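Side-chain contacts in meso-diaminopimelate dehydrogenase (PDB 3WGY), which catalyses the reversible NADP-dependent oxidative deamination of meso-diaminopimelate in its natural form and here, as an engineered variant, holds 4-methyl-2-oxovalerate: residues Thr89-Asp94 with Pro100-Arg105; Thr121-Gly126 with Leu247-Phe252; Ser129-Leu134 with Met267-Asn272; Lys177-Lys182 with Cys189-Arg194. The protein carries 6 engineered substitutions. One frame throughout, in Å; residues are numbered along the deposited sequence.

Interaction 1: residues Thr89-Asp94 with Pro100-Arg105; sequences TVDSFD and PQHFER
His102 is gripped twice by residues 89-94, once in the plane of its imidazole and once over a face. The polar grip is a His-carboxylate hydrogen bond: NE2 of His102 donates to OD2 of Asp91 at 3.0 Å, and at 177° the N-H points almost straight at the oxygen. OD2 sits in the imidazole plane, but the carboxylate is twisted 55° against the ring and accepts the bond from a direction tilted out of its own plane. OD1 of Asp91 accepts from the backbone N of Phe93 at 3.0 Å, closing an Asx turn, and also from the backbone N of Ser120.

The aromatic grip is an offset stack. The rings of Phe93 and His102 lie 3.9 Å apart between centroids and are nearly parallel, with planes at 10°; ND1 of His102 comes to 3.5 Å from CD2 of Phe93. Both side chains leave the backbone with CG anti to N, and they slide past each other in opposite directions. That offset brings CB of His102 over the phenyl face as well, a CH-pi contact.

The contact joins the first two elements of a beta-alpha-beta unit in the parallel sheet: the chain at the C-terminal end of strand 88-90 meets helix 99-113. With NE2 as the donor, the hydrogen sits on that nitrogen, and the nearby carboxylate would be expected to stabilise any positive charge the imidazole takes up. The bond in the ring plane and the phenyl over its face together fix the rotation of the imidazole.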
# COMPACT_ATOMS: atom_id res chain seq x y z
N THR B 89 -15.03 -18.93 -2.51
CA THR B 89 -15.17 -18.27 -1.23
C THR B 89 -14.16 -17.18 -0.91
O THR B 89 -13.10 -17.10 -1.51
CB THR B 89 -15.11 -19.28 -0.10
OG1 THR B 89 -13.80 -19.88 -0.08
CG2 THR B 89 -16.17 -20.35 -0.29
N VAL B 90 -14.54 -16.35 0.06
CA VAL B 90 -13.71 -15.27 0.56
C VAL B 90 -13.85 -15.30 2.07
O VAL B 90 -14.96 -15.26 2.60
CB VAL B 90 -14.20 -13.88 0.04
CG1 VAL B 90 -13.52 -12.77 0.83
CG2 VAL B 90 -13.88 -13.73 -1.44
N ASP B 91 -12.73 -15.39 2.78
CA ASP B 91 -12.78 -15.40 4.24
C ASP B 91 -11.68 -14.52 4.84
O ASP B 91 -10.76 -14.08 4.14
CB ASP B 91 -12.66 -16.83 4.80
CG ASP B 91 -11.28 -17.42 4.64
OD1 ASP B 91 -10.29 -16.75 5.01
OD2 ASP B 91 -11.17 -18.57 4.17
N SER B 92 -11.78 -14.28 6.14
CA SER B 92 -10.81 -13.45 6.83
C SER B 92 -10.10 -14.21 7.94
O SER B 92 -9.75 -13.64 8.98
CB SER B 92 -11.52 -12.23 7.42
OG SER B 92 -12.61 -12.66 8.23
N PHE B 93 -9.91 -15.51 7.73
CA PHE B 93 -9.24 -16.38 8.69
C PHE B 93 -8.06 -15.59 9.25
O PHE B 93 -7.13 -15.26 8.51
CB PHE B 93 -8.78 -17.65 7.96
CG PHE B 93 -8.27 -18.73 8.87
CD1 PHE B 93 -6.95 -18.74 9.30
CD2 PHE B 93 -9.12 -19.76 9.28
CE1 PHE B 93 -6.47 -19.76 10.12
CE2 PHE B 93 -8.65 -20.78 10.11
CZ PHE B 93 -7.32 -20.78 10.53
N ASP B 94 -8.08 -15.28 10.55
CA ASP B 94 -7.00 -14.48 11.12
C ASP B 94 -5.99 -15.15 12.05
O ASP B 94 -5.23 -14.45 12.73
CB ASP B 94 -7.58 -13.26 11.86
CG ASP B 94 -8.46 -13.65 13.04
OD1 ASP B 94 -8.17 -14.69 13.67
OD2 ASP B 94 -9.42 -12.91 13.34
N PRO B 100 -0.90 -21.34 7.23
CA PRO B 100 -0.35 -22.31 6.27
C PRO B 100 -1.26 -23.52 6.11
O PRO B 100 -1.50 -23.99 5.00
CB PRO B 100 0.99 -22.67 6.89
CG PRO B 100 1.41 -21.39 7.53
CD PRO B 100 0.13 -20.93 8.21
N GLN B 101 -1.76 -24.02 7.23
CA GLN B 101 -2.64 -25.19 7.25
C GLN B 101 -4.00 -24.90 6.64
O GLN B 101 -4.57 -25.74 5.94
CB GLN B 101 -2.81 -25.68 8.68
CG GLN B 101 -3.63 -26.95 8.83
CD GLN B 101 -4.88 -26.74 9.66
OE1 GLN B 101 -5.31 -27.64 10.38
NE2 GLN B 101 -5.48 -25.55 9.57
N HIS B 102 -4.53 -23.71 6.91
CA HIS B 102 -5.83 -23.33 6.38
C HIS B 102 -5.73 -23.28 4.86
O HIS B 102 -6.65 -23.70 4.15
CB HIS B 102 -6.24 -21.96 6.92
CG HIS B 102 -7.60 -21.52 6.48
ND1 HIS B 102 -8.76 -22.21 6.80
CD2 HIS B 102 -8.00 -20.44 5.76
CE1 HIS B 102 -9.80 -21.57 6.29
NE2 HIS B 102 -9.36 -20.50 5.66
N PHE B 103 -4.60 -22.78 4.38
CA PHE B 103 -4.36 -22.67 2.95
C PHE B 103 -4.43 -24.04 2.28
O PHE B 103 -5.19 -24.23 1.33
CB PHE B 103 -2.98 -22.06 2.68
CG PHE B 103 -2.73 -21.78 1.23
CD1 PHE B 103 -3.38 -20.73 0.59
CD2 PHE B 103 -1.88 -22.59 0.49
CE1 PHE B 103 -3.20 -20.50 -0.77
CE2 PHE B 103 -1.68 -22.36 -0.87
CZ PHE B 103 -2.34 -21.31 -1.50
N GLU B 104 -3.65 -24.99 2.77
CA GLU B 104 -3.63 -26.33 2.20
C GLU B 104 -5.03 -26.93 2.15
O GLU B 104 -5.46 -27.42 1.10
CB GLU B 104 -2.72 -27.25 3.01
CG GLU B 104 -1.24 -26.91 2.92
CD GLU B 104 -0.73 -26.92 1.49
OE1 GLU B 104 -0.85 -27.96 0.81
OE2 GLU B 104 -0.19 -25.88 1.05
N ARG B 105 -5.74 -26.88 3.27
CA ARG B 105 -7.09 -27.43 3.37
C ARG B 105 -8.01 -26.84 2.30
O ARG B 105 -8.65 -27.57 1.53
CB ARG B 105 -7.69 -27.16 4.76
CG ARG B 105 -9.11 -27.69 4.95
CD ARG B 105 -9.14 -28.98 5.80
NE ARG B 105 -10.19 -29.91 5.38
CZ ARG B 105 -11.42 -29.96 5.89
NH1 ARG B 105 -11.79 -29.13 6.85
NH2 ARG B 105 -12.28 -30.86 5.42

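Interaction 2: residues Thr121-Gly126 with Leu247-Phe252; sequences TGWDPG and LSNGGF. Engineered in segment 247-252: Ser248 (natural residue Pro), Asn249 (natural residue His).
Trp123 pushes the six-membered end of its indole against Asn249 and the backbone after it. The two side chains cross at about a right angle, with the indole and amide planes 63° apart, so the amide meets the rim of the indole without stacking on it. CB and CG of Asn249, an engineered residue that replaces histidine, lie 3.7 and 3.6 Å from CZ2 of Trp123. Next along the strand, the carbonyl O of Gly250 approaches the same end of the indole obliquely, 3.3 Å from CZ3 of Trp123.

CG of Trp123 is wedged between the backbone N and the carbonyl carbon (chi1 54°), and from there the indole reaches across to the strand. Trp123 stands at the start of helix 123-138, right after its N-cap residue Gly122, and the contact sets this helix start against the beginning of strand 249-258, the middle of the three strands this chain gives to an antiparallel sheet in the C-terminal domain. A cis peptide bond precedes Pro125 two residues on.

Other parts of the domain hold the indole too: Phe128 meets it edge-to-face, Leu271 and Leu273 of strand 264-273 pack on it, and NE1 makes a weak hydrogen bond to OG of Ser276, itself engineered. The side chain of Asn249 lies about 8 Å from the bound 4-methyl-2-oxovalerate, whose pocket includes Ser153, the engineered Leu154, Gly155 and His156. At the neighbouring position, Ser248 is another engineered residue, replacing proline, and its OG is hydrogen-bonded to the carbonyl O of Glu274.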
# COMPACT_ATOMS: atom_id res chain seq x y z
N THR B 121 -8.08 -12.47 4.26
CA THR B 121 -8.09 -11.09 3.81
C THR B 121 -8.70 -10.24 4.94
O THR B 121 -9.24 -10.79 5.90
CB THR B 121 -8.89 -10.91 2.48
OG1 THR B 121 -8.71 -9.58 1.99
CG2 THR B 121 -10.36 -11.17 2.70
N GLY B 122 -8.59 -8.92 4.82
CA GLY B 122 -9.08 -8.02 5.85
C GLY B 122 -7.97 -7.00 6.05
O GLY B 122 -7.21 -6.76 5.10
N TRP B 123 -7.85 -6.38 7.22
CA TRP B 123 -6.75 -5.43 7.38
C TRP B 123 -5.50 -6.11 7.92
O TRP B 123 -4.39 -5.74 7.55
CB TRP B 123 -7.15 -4.18 8.20
CG TRP B 123 -7.76 -4.34 9.57
CD1 TRP B 123 -9.05 -4.72 9.86
CD2 TRP B 123 -7.15 -4.00 10.83
NE1 TRP B 123 -9.27 -4.63 11.22
CE2 TRP B 123 -8.13 -4.19 11.84
CE3 TRP B 123 -5.88 -3.56 11.21
CZ2 TRP B 123 -7.87 -3.95 13.19
CZ3 TRP B 123 -5.62 -3.32 12.56
CH2 TRP B 123 -6.61 -3.52 13.53
N ASP B 124 -5.67 -7.10 8.79
CA ASP B 124 -4.53 -7.89 9.28
C ASP B 124 -5.03 -9.19 9.88
O ASP B 124 -5.55 -9.21 11.00
CB ASP B 124 -3.69 -7.14 10.32
CG ASP B 124 -2.30 -7.78 10.49
OD1 ASP B 124 -2.04 -8.82 9.85
OD2 ASP B 124 -1.47 -7.24 11.26
N PRO B 125 -4.86 -10.30 9.15
CA PRO B 125 -4.23 -10.35 7.83
C PRO B 125 -4.99 -9.60 6.73
O PRO B 125 -6.19 -9.31 6.86
CB PRO B 125 -4.17 -11.85 7.55
CG PRO B 125 -5.44 -12.34 8.17
CD PRO B 125 -5.43 -11.62 9.51
N GLY B 126 -4.28 -9.28 5.66
CA GLY B 126 -4.88 -8.56 4.55
C GLY B 126 -4.03 -7.38 4.13
O GLY B 126 -2.91 -7.56 3.64
N LEU B 247 -15.47 -0.57 19.39
CA LEU B 247 -15.62 -0.96 17.99
C LEU B 247 -14.56 -0.35 17.07
O LEU B 247 -14.54 -0.62 15.87
CB LEU B 247 -17.01 -0.56 17.47
CG LEU B 247 -18.19 -1.00 18.34
CD1 LEU B 247 -19.48 -0.45 17.76
CD2 LEU B 247 -18.24 -2.53 18.43
N SER B 248 -13.67 0.46 17.64
CA SER B 248 -12.63 1.11 16.86
C SER B 248 -11.28 0.41 16.92
O SER B 248 -10.99 -0.33 17.86
CB SER B 248 -12.49 2.56 17.30
OG SER B 248 -13.73 3.24 17.15
N ASN B 249 -10.45 0.64 15.91
CA ASN B 249 -9.13 0.02 15.86
C ASN B 249 -8.26 0.67 14.80
O ASN B 249 -8.66 1.61 14.10
CB ASN B 249 -9.26 -1.48 15.56
CG ASN B 249 -8.32 -2.33 16.41
OD1 ASN B 249 -7.16 -1.97 16.63
ND2 ASN B 249 -8.81 -3.47 16.88
N GLY B 250 -7.04 0.16 14.69
CA GLY B 250 -6.10 0.68 13.73
C GLY B 250 -4.76 0.01 13.92
O GLY B 250 -4.63 -0.94 14.69
N GLY B 251 -3.76 0.51 13.22
CA GLY B 251 -2.44 -0.06 13.33
C GLY B 251 -1.50 0.64 12.38
O GLY B 251 -1.92 1.52 11.62
N PHE B 252 -0.24 0.25 12.45
CA PHE B 252 0.82 0.80 11.62
C PHE B 252 1.75 -0.30 11.11
O PHE B 252 2.03 -1.26 11.82
CB PHE B 252 1.68 1.79 12.43
CG PHE B 252 0.90 2.89 13.07
CD1 PHE B 252 0.16 2.66 14.23
CD2 PHE B 252 0.88 4.15 12.51
CE1 PHE B 252 -0.59 3.68 14.81
CE2 PHE B 252 0.13 5.18 13.08
CZ PHE B 252 -0.61 4.94 14.23

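Interaction 3: residues Ser129-Leu134 with Met267-Asn272; sequences SLNRLL and MEFNLN
Asn131 and Phe269 come together through different first torsions: CG of Asn131 lies beside its own backbone N and anti to the carbonyl carbon (chi1 -78°), while CG of Phe269 is anti to N. The side chains cross at about a right angle, yet their flat ends stack, with amide and phenyl planes 18° apart. The amide covers the root of the ring more than its centre. CG of Asn131 is 3.4 Å from both CB and CG of Phe269, and the amide reaches over one face of the phenyl, offset toward the rim.

A turn further along the helix, Met267 meets Leu134. The methionine turns its methyl toward the leucine; CE of Met267 comes to 4.0 Å from CG of Leu134, again with the side chains crossing nearly square. Leu139 also packs on Met267, and Leu127 and Phe128 pack on Phe269.

Met267 and Phe269 alternate with Glu268 and Asn270, so the helix side of the strand is apolar and the other side carries polar groups. There ND2 of Asn270 donates to OE1 of Glu268 at 3.0 Å, and OE1 also takes part in a salt bridge with Arg184. Residues 267-272 pair with an antiparallel strand of the second subunit, carrying the sheet across the dimer interface. The helix is thus packed on an edge strand of the chain's own sheet, the same strand that meets the other subunit.

All four touching residues are buried, and what passes between helix 123-138 and strand 264-273 here is dispersion plus an amide lying flat on an aromatic ring, so the fit rests on shape more than on directional bonds.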
# COMPACT_ATOMS: atom_id res chain seq x y z
N SER B 129 -0.58 -7.24 5.70
CA SER B 129 0.27 -8.28 5.12
C SER B 129 0.90 -7.77 3.83
O SER B 129 2.10 -7.93 3.62
CB SER B 129 -0.57 -9.53 4.81
OG SER B 129 -1.40 -9.87 5.91
N LEU B 130 0.08 -7.17 2.97
CA LEU B 130 0.56 -6.65 1.70
C LEU B 130 1.64 -5.61 1.91
O LEU B 130 2.64 -5.58 1.18
CB LEU B 130 -0.59 -6.01 0.91
CG LEU B 130 -1.60 -6.95 0.24
CD1 LEU B 130 -2.88 -6.19 -0.07
CD2 LEU B 130 -0.96 -7.54 -1.04
N ASN B 131 1.45 -4.75 2.91
CA ASN B 131 2.42 -3.71 3.16
C ASN B 131 3.70 -4.19 3.81
O ASN B 131 4.75 -3.58 3.61
CB ASN B 131 1.79 -2.56 3.95
CG ASN B 131 0.95 -1.66 3.05
OD1 ASN B 131 -0.24 -1.90 2.83
ND2 ASN B 131 1.59 -0.65 2.49
N ARG B 132 3.64 -5.27 4.58
CA ARG B 132 4.88 -5.81 5.17
C ARG B 132 5.67 -6.34 3.97
O ARG B 132 6.86 -6.10 3.83
CB ARG B 132 4.60 -6.97 6.13
CG ARG B 132 3.82 -6.62 7.38
CD ARG B 132 3.59 -7.87 8.25
NE ARG B 132 2.52 -7.65 9.22
CZ ARG B 132 1.31 -8.20 9.14
NH1 ARG B 132 0.99 -9.01 8.15
NH2 ARG B 132 0.42 -7.90 10.06
N LEU B 133 4.97 -7.05 3.09
CA LEU B 133 5.58 -7.63 1.90
C LEU B 133 6.21 -6.56 1.02
O LEU B 133 7.39 -6.65 0.64
CB LEU B 133 4.53 -8.40 1.09
CG LEU B 133 5.04 -8.99 -0.23
CD1 LEU B 133 6.31 -9.81 0.01
CD2 LEU B 133 3.94 -9.85 -0.86
N LEU B 134 5.43 -5.54 0.69
CA LEU B 134 5.91 -4.44 -0.13
C LEU B 134 7.17 -3.84 0.50
O LEU B 134 8.17 -3.61 -0.18
CB LEU B 134 4.84 -3.34 -0.23
CG LEU B 134 5.16 -2.19 -1.17
CD1 LEU B 134 5.32 -2.75 -2.58
CD2 LEU B 134 4.04 -1.12 -1.09
N MET B 267 9.01 3.79 4.78
CA MET B 267 7.70 3.57 4.20
C MET B 267 6.74 3.27 5.35
O MET B 267 7.10 2.57 6.32
CB MET B 267 7.73 2.36 3.27
CG MET B 267 8.73 2.46 2.13
SD MET B 267 9.03 0.82 1.40
CE MET B 267 7.43 0.45 0.73
N GLU B 268 5.54 3.80 5.26
CA GLU B 268 4.56 3.57 6.31
C GLU B 268 3.15 3.43 5.76
O GLU B 268 2.77 4.11 4.81
CB GLU B 268 4.59 4.74 7.33
CG GLU B 268 3.49 4.67 8.37
CD GLU B 268 3.59 5.74 9.47
OE1 GLU B 268 2.61 5.88 10.23
OE2 GLU B 268 4.62 6.42 9.59
N PHE B 269 2.40 2.50 6.33
CA PHE B 269 1.00 2.30 5.96
C PHE B 269 0.30 2.24 7.31
O PHE B 269 0.79 1.57 8.23
CB PHE B 269 0.79 0.97 5.23
CG PHE B 269 -0.65 0.70 4.87
CD1 PHE B 269 -1.24 1.30 3.76
CD2 PHE B 269 -1.43 -0.13 5.67
CE1 PHE B 269 -2.58 1.06 3.45
CE2 PHE B 269 -2.77 -0.37 5.37
CZ PHE B 269 -3.35 0.23 4.25
N ASN B 270 -0.81 2.93 7.45
CA ASN B 270 -1.53 2.88 8.72
C ASN B 270 -3.02 3.06 8.50
O ASN B 270 -3.44 3.58 7.47
CB ASN B 270 -0.98 3.91 9.72
CG ASN B 270 -1.27 5.34 9.31
OD1 ASN B 270 -2.41 5.70 9.08
ND2 ASN B 270 -0.23 6.15 9.23
N LEU B 271 -3.80 2.59 9.46
CA LEU B 271 -5.24 2.67 9.40
C LEU B 271 -5.81 3.28 10.68
O LEU B 271 -5.31 3.01 11.78
CB LEU B 271 -5.84 1.26 9.21
CG LEU B 271 -5.46 0.46 7.96
CD1 LEU B 271 -5.84 -1.00 8.17
CD2 LEU B 271 -6.16 1.03 6.73
N ASN B 272 -6.85 4.09 10.54
CA ASN B 272 -7.52 4.70 11.68
C ASN B 272 -8.99 4.38 11.44
O ASN B 272 -9.67 5.06 10.66
CB ASN B 272 -7.29 6.21 11.68
CG ASN B 272 -7.88 6.89 12.91
OD1 ASN B 272 -8.65 6.29 13.67
ND2 ASN B 272 -7.52 8.15 13.11

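Interaction 4: residues Lys177-Lys182 with Cys189-Arg194; sequences KGALDK and CDFTTR
One face of the Phe191 ring carries CB of Ala179, offset toward the rim, and at the ring edge, in plane, lies CB of Lys182. Phe191 belongs to the loop that returns from helix 177-184 to the short helix 193-196, just ahead of strand 197-205, so the contact is the packing within the connection, two short helices and a loop, between two antiparallel neighbours of the mixed sheet, strands 166-175 and 197-205.

The alanine contact is a CH-pi interaction. Ala179 CB stands 4.2 Å from the centroid of the Phe191 ring, 22° off the normal, and is nearest to CE1 of Phe191 at 3.9 Å. CG of Phe191 lies beside the backbone N, anti to the carbonyl carbon (chi1 -70°), which carries the ring back to the helix. CZ of Phe191 also comes within 3.4 Å of the carbonyl O of Ala179. Lys182, one turn on, contributes only the root of its side chain: CB is 4.0 Å from CZ of Phe191, after which bends at chi2 and chi3 lead the chain away from the ring.

His145 of strand 142-147 meets Phe191 edge-to-face, and Phe147 of that strand touches Ala179, so the connection also rests against the three-stranded sheet. Asp190 forms a salt bridge with Lys143 there. Thr192 is the N-cap of helix 193-196. Within helix 177-184, Lys177 and Asp181 form a salt bridge in which NZ of Lys177 meets the syn lone pair of Asp181 OD2 at 2.6 Å.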
# COMPACT_ATOMS: atom_id res chain seq x y z
N LYS B 177 3.85 6.08 21.48
CA LYS B 177 4.36 7.09 20.56
C LYS B 177 5.88 7.06 20.41
O LYS B 177 6.40 7.21 19.30
CB LYS B 177 3.94 8.50 20.99
CG LYS B 177 4.16 9.53 19.90
CD LYS B 177 3.98 10.95 20.41
CE LYS B 177 3.94 11.95 19.26
NZ LYS B 177 5.13 11.86 18.37
N GLY B 178 6.58 6.87 21.53
CA GLY B 178 8.03 6.82 21.50
C GLY B 178 8.56 5.83 20.47
O GLY B 178 9.46 6.15 19.70
N ALA B 179 8.01 4.62 20.47
CA ALA B 179 8.42 3.60 19.53
C ALA B 179 8.04 3.98 18.10
O ALA B 179 8.80 3.74 17.16
CB ALA B 179 7.79 2.26 19.89
N LEU B 180 6.86 4.56 17.93
CA LEU B 180 6.42 4.95 16.59
C LEU B 180 7.36 5.99 16.02
O LEU B 180 7.79 5.89 14.87
CB LEU B 180 4.99 5.49 16.61
CG LEU B 180 3.83 4.50 16.74
CD1 LEU B 180 2.52 5.27 16.81
CD2 LEU B 180 3.82 3.53 15.55
N ASP B 181 7.70 6.99 16.84
CA ASP B 181 8.60 8.06 16.40
C ASP B 181 9.97 7.49 16.04
O ASP B 181 10.55 7.88 15.03
CB ASP B 181 8.75 9.12 17.49
CG ASP B 181 7.45 9.87 17.77
OD1 ASP B 181 6.39 9.50 17.20
OD2 ASP B 181 7.48 10.83 18.56
N LYS B 182 10.48 6.58 16.86
CA LYS B 182 11.78 5.99 16.59
C LYS B 182 11.73 5.14 15.33
O LYS B 182 12.66 5.17 14.53
CB LYS B 182 12.26 5.15 17.78
CG LYS B 182 12.51 5.97 19.05
CD LYS B 182 13.36 7.23 18.78
CE LYS B 182 12.51 8.38 18.23
NZ LYS B 182 13.30 9.53 17.74
N CYS B 189 16.51 -0.26 14.68
CA CYS B 189 16.49 -0.84 16.02
C CYS B 189 15.42 -1.91 16.11
O CYS B 189 14.51 -1.97 15.29
CB CYS B 189 16.19 0.24 17.06
SG CYS B 189 14.57 0.99 16.85
N ASP B 190 15.55 -2.76 17.12
CA ASP B 190 14.59 -3.81 17.37
C ASP B 190 13.89 -3.34 18.64
O ASP B 190 14.51 -2.70 19.49
CB ASP B 190 15.31 -5.14 17.60
CG ASP B 190 16.18 -5.55 16.42
OD1 ASP B 190 15.62 -5.83 15.34
OD2 ASP B 190 17.42 -5.57 16.57
N PHE B 191 12.60 -3.63 18.76
CA PHE B 191 11.86 -3.20 19.94
C PHE B 191 11.51 -4.35 20.86
O PHE B 191 11.22 -5.46 20.40
CB PHE B 191 10.57 -2.49 19.51
CG PHE B 191 10.78 -1.16 18.87
CD1 PHE B 191 11.22 -0.07 19.61
CD2 PHE B 191 10.55 -0.99 17.50
CE1 PHE B 191 11.42 1.17 19.02
CE2 PHE B 191 10.75 0.25 16.89
CZ PHE B 191 11.19 1.34 17.65
N THR B 192 11.56 -4.10 22.16
CA THR B 192 11.19 -5.11 23.14
C THR B 192 9.67 -5.00 23.19
O THR B 192 9.11 -3.96 22.84
CB THR B 192 11.75 -4.80 24.53
OG1 THR B 192 11.14 -3.60 25.03
CG2 THR B 192 13.26 -4.62 24.48
N THR B 193 9.00 -6.06 23.62
CA THR B 193 7.54 -6.04 23.71
C THR B 193 7.08 -4.83 24.50
O THR B 193 6.13 -4.15 24.12
CB THR B 193 7.01 -7.30 24.41
OG1 THR B 193 7.40 -8.46 23.68
CG2 THR B 193 5.50 -7.25 24.50
N ARG B 194 7.77 -4.58 25.60
CA ARG B 194 7.44 -3.47 26.49
C ARG B 194 7.58 -2.08 25.89
O ARG B 194 6.97 -1.12 26.38
CB ARG B 194 8.31 -3.56 27.75
CG ARG B 194 7.87 -2.58 28.82
CD ARG B 194 8.67 -2.72 30.10
NE ARG B 194 7.80 -2.58 31.26
CZ ARG B 194 7.02 -3.56 31.72
NH1 ARG B 194 7.02 -4.75 31.14
NH2 ARG B 194 6.23 -3.33 32.76

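Overall arrangement
From the N terminus, interaction 1 closes first, a short loop between strand 88-90 of the parallel sheet and helix 99-113, which follows it. Interactions 2 and 3 open later, both on helix 123-138, and cross along the chain, their second segments falling on the neighbouring strands 249-258 and 264-273. Interaction 4 is a short local closure within the long excursion that both of them span. Interactions 1 and 2 touch where Asp91 O meets Thr121 N, linking the parallel sheet to the start of that helix; Gly251 O and Leu271 N join interactions 2 and 3 between the neighbouring strands. Phe252 on Leu180 connects interaction 2 to interaction 4.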